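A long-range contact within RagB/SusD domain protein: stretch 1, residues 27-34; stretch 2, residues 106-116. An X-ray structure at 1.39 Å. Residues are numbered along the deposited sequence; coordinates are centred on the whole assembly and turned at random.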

# COMPACT_ATOMS: atom_id res chain seq x y z
N ASN A 27 -7.48 44.71 4.20
CA ASN A 27 -8.90 44.88 3.90
C ASN A 27 -9.36 43.98 2.76
O ASN A 27 -10.35 43.26 2.88
CB ASN A 27 -9.20 46.34 3.55
CG ASN A 27 -10.20 46.98 4.49
OD1 ASN A 27 -10.32 46.58 5.65
ND2 ASN A 27 -10.93 47.97 4.00
N HIS A 28 -8.62 44.02 1.66
CA HIS A 28 -8.91 43.19 0.50
C HIS A 28 -8.49 41.74 0.74
O HIS A 28 -8.91 40.83 0.01
CB HIS A 28 -8.19 43.75 -0.73
CG HIS A 28 -6.71 43.86 -0.57
ND1 HIS A 28 -6.13 44.57 0.46
CD2 HIS A 28 -5.69 43.35 -1.29
CE1 HIS A 28 -4.81 44.50 0.36
NE2 HIS A 28 -4.52 43.76 -0.70
N ILE A 29 -7.67 41.52 1.76
CA ILE A 29 -7.14 40.20 2.09
C ILE A 29 -7.94 39.52 3.20
O ILE A 29 -8.20 38.32 3.14
CB ILE A 29 -5.66 40.32 2.54
CG1 ILE A 29 -4.76 40.61 1.34
CG2 ILE A 29 -5.20 39.05 3.28
CD1 ILE A 29 -3.35 41.00 1.72
N LYS A 30 -8.33 40.30 4.21
CA LYS A 30 -8.93 39.74 5.41
C LYS A 30 -10.24 38.99 5.16
O LYS A 30 -10.55 38.04 5.87
CB LYS A 30 -9.16 40.85 6.45
CG LYS A 30 -7.87 41.46 6.98
CD LYS A 30 -8.16 42.64 7.91
CE LYS A 30 -6.88 43.31 8.36
NZ LYS A 30 -7.16 44.50 9.21
N GLY A 31 -10.99 39.40 4.14
CA GLY A 31 -12.29 38.81 3.86
C GLY A 31 -12.24 37.35 3.44
O GLY A 31 -13.24 36.63 3.50
N GLY A 32 -11.06 36.90 3.02
CA GLY A 32 -10.90 35.53 2.57
C GLY A 32 -10.88 34.52 3.70
O GLY A 32 -11.10 33.32 3.48
N PHE A 33 -10.62 34.98 4.92
CA PHE A 33 -10.50 34.06 6.05
C PHE A 33 -11.82 33.46 6.52
O PHE A 33 -11.88 32.28 6.86
CB PHE A 33 -9.74 34.72 7.20
CG PHE A 33 -8.26 34.81 6.95
CD1 PHE A 33 -7.72 35.92 6.33
CD2 PHE A 33 -7.42 33.77 7.32
CE1 PHE A 33 -6.36 36.00 6.09
CE2 PHE A 33 -6.06 33.85 7.09
CZ PHE A 33 -5.52 34.96 6.47
N ALA A 34 -12.90 34.26 6.51
CA ALA A 34 -14.17 33.77 7.02
C ALA A 34 -14.67 32.50 6.34
O ALA A 34 -15.08 31.56 7.02
CB ALA A 34 -15.23 34.88 6.98
N ASN A 106 -2.12 34.79 -3.26
CA ASN A 106 -1.84 35.67 -4.39
C ASN A 106 -1.73 37.13 -3.96
O ASN A 106 -0.89 37.88 -4.46
CB ASN A 106 -2.89 35.52 -5.48
CG ASN A 106 -2.86 34.15 -6.13
OD1 ASN A 106 -1.84 33.48 -6.12
ND2 ASN A 106 -3.99 33.74 -6.69
N LYS A 107 -2.58 37.54 -3.03
CA LYS A 107 -2.63 38.93 -2.58
C LYS A 107 -1.58 39.25 -1.52
O LYS A 107 -1.17 40.40 -1.38
CB LYS A 107 -4.01 39.26 -2.02
CG LYS A 107 -5.16 39.17 -3.01
CD LYS A 107 -6.48 39.33 -2.27
CE LYS A 107 -7.68 39.21 -3.19
NZ LYS A 107 -8.96 39.26 -2.43
N SER A 108 -1.15 38.24 -0.78
CA SER A 108 -0.35 38.50 0.42
C SER A 108 1.09 38.00 0.38
O SER A 108 1.95 38.55 1.07
CB SER A 108 -1.05 37.95 1.67
OG SER A 108 -1.00 36.53 1.70
N LYS A 109 1.36 36.97 -0.41
CA LYS A 109 2.71 36.41 -0.43
C LYS A 109 3.73 37.45 -0.90
O LYS A 109 3.59 38.02 -1.98
CB LYS A 109 2.77 35.14 -1.30
CG LYS A 109 4.11 34.42 -1.26
CD LYS A 109 4.06 33.13 -2.06
CE LYS A 109 5.39 32.39 -2.03
NZ LYS A 109 6.47 33.22 -2.61
N GLY A 110 4.75 37.68 -0.07
CA GLY A 110 5.78 38.65 -0.38
C GLY A 110 5.38 40.10 -0.11
O GLY A 110 6.13 41.02 -0.43
N LYS A 111 4.21 40.29 0.48
CA LYS A 111 3.70 41.63 0.76
C LYS A 111 3.20 41.73 2.20
O LYS A 111 3.59 42.63 2.94
CB LYS A 111 2.58 41.99 -0.21
CG LYS A 111 2.98 41.86 -1.68
CD LYS A 111 1.79 42.11 -2.59
CE LYS A 111 2.17 41.93 -4.06
NZ LYS A 111 1.01 42.12 -4.96
N TYR A 112 2.32 40.81 2.59
CA TYR A 112 1.84 40.74 3.96
C TYR A 112 1.97 39.30 4.44
O TYR A 112 0.98 38.58 4.57
CB TYR A 112 0.38 41.19 4.04
CG TYR A 112 0.17 42.59 3.52
CD1 TYR A 112 -0.23 42.81 2.20
CD2 TYR A 112 0.38 43.70 4.33
CE1 TYR A 112 -0.42 44.10 1.72
CE2 TYR A 112 0.19 44.98 3.86
CZ TYR A 112 -0.21 45.18 2.55
OH TYR A 112 -0.39 46.46 2.08
N ASP A 113 3.21 38.90 4.71
CA ASP A 113 3.50 37.49 4.94
C ASP A 113 2.90 36.91 6.23
O ASP A 113 2.83 35.70 6.37
CB ASP A 113 5.00 37.20 4.83
CG ASP A 113 5.47 37.16 3.38
OD1 ASP A 113 4.71 36.67 2.51
OD2 ASP A 113 6.60 37.63 3.10
N GLN A 114 2.47 37.77 7.16
CA GLN A 114 1.78 37.25 8.34
C GLN A 114 0.45 36.63 7.92
O GLN A 114 0.07 35.55 8.39
CB GLN A 114 1.61 38.32 9.43
CG GLN A 114 0.53 39.38 9.17
CD GLN A 114 1.02 40.53 8.31
OE1 GLN A 114 1.75 40.34 7.33
NE2 GLN A 114 0.62 41.75 8.68
N PHE A 115 -0.26 37.30 7.02
CA PHE A 115 -1.53 36.76 6.53
C PHE A 115 -1.32 35.54 5.63
O PHE A 115 -2.11 34.60 5.66
CB PHE A 115 -2.34 37.84 5.80
CG PHE A 115 -2.83 38.94 6.71
CD1 PHE A 115 -3.84 38.70 7.63
CD2 PHE A 115 -2.28 40.21 6.64
CE1 PHE A 115 -4.29 39.71 8.47
CE2 PHE A 115 -2.73 41.22 7.48
CZ PHE A 115 -3.73 40.97 8.39
N TYR A 116 -0.25 35.56 4.84
CA TYR A 116 0.10 34.40 4.03
C TYR A 116 0.35 33.19 4.93
O TYR A 116 -0.20 32.11 4.70
CB TYR A 116 1.32 34.71 3.16
CG TYR A 116 1.85 33.53 2.36
CD1 TYR A 116 1.00 32.74 1.60
CD2 TYR A 116 3.20 33.23 2.35
CE1 TYR A 116 1.49 31.67 0.86
CE2 TYR A 116 3.70 32.17 1.61
CZ TYR A 116 2.84 31.39 0.87
OH TYR A 116 3.33 30.33 0.14
O HOH W 1 -2.37 42.66 -2.20
O HOH W 2 -8.88 37.53 0.35

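The only direct hydrogen bond across this contact runs from a lysine side chain to a backbone carbonyl. K107 NZ donates to H28 O at 2.9 Å. The lysine is fully stretched beyond chi1, which is m; chi2, chi3 and chi4 are all t. This extension carries the ammonium group from the helix on stretch 2 out to the loop of stretch 1. The carbonyl is a good acceptor for a charged donor, and no acidic side chain of either stretch takes part. K107 NZ is also bonded elsewhere in the structure.

Two waters add to this polar side. Water 1 joins the H28 ring to the backbone of K107. It lies 2.8 Å from H28 NE2, and it donates to K107 O at 2.7 Å. Water 2 sits near the lysine end. It accepts from K107 NZ at 3.3 Å and can donate to I29 O at 3.0 Å, though it has more acceptors in reach than protons. H28 and K107 are therefore linked both directly and through water. Their side chains also approach each other, with H28 CD2 4.2 Å from K107 CD. The H28 side chain has chi1 p.

I29 forms the apolar centre. It is buried, and its CA-to-CB bond points toward stretch 2. The closest CA pair across the contact is I29 CA and K107 CA, 6.6 Å apart. The isoleucine touches four residues of stretch 2. I29 CG1 lies 3.7 Å from K107 CB, so the lysine contributes the aliphatic base of its side chain as well as its charged end. I29 CD1 reaches S108 CB at 3.8 Å and Y112 CD1 at 3.6 Å. I29 CG2 lies 4.0 Å from F115 CB. The isoleucine thus spans the end of one helix, the residue before the next, and the first part of that next helix.

F115 is the other large buried contributor. Its CA-to-CB bond points toward stretch 1, and its side chain meets three residues there. Besides I29, it meets F33, where F33 CE1 is 4.0 Å from F115 CD1. It also meets K30, where K30 CE is 3.9 Å from F115 CZ. The K30 side chain is extended past chi1; the closest approach is through the CE methylene, and the CG methylene also lies near the ring. F33 further places its ring edge at the F115 backbone, with F33 CZ 3.5 Å from F115 O.

Local hydrogen bonds bridge the turn between the two helical segments of stretch 2. S108 O accepts from K111 N at 2.9 Å and from Y112 N at 2.7 Å. G110 N donates to D113 OD1 at 2.8 Å, tying the loop to the start of the second helix. G110 has positive phi, which favours glycine. Y112 is the N-cap residue; its carbonyl Y112 O accepts from Y116 N at 3.3 Å. On stretch 1, G32 N donates to I29 O at 3.2 Å, and F33 N donates to K30 O at 3.2 Å.

The contact buries 410 Å² in all, summed over both sides.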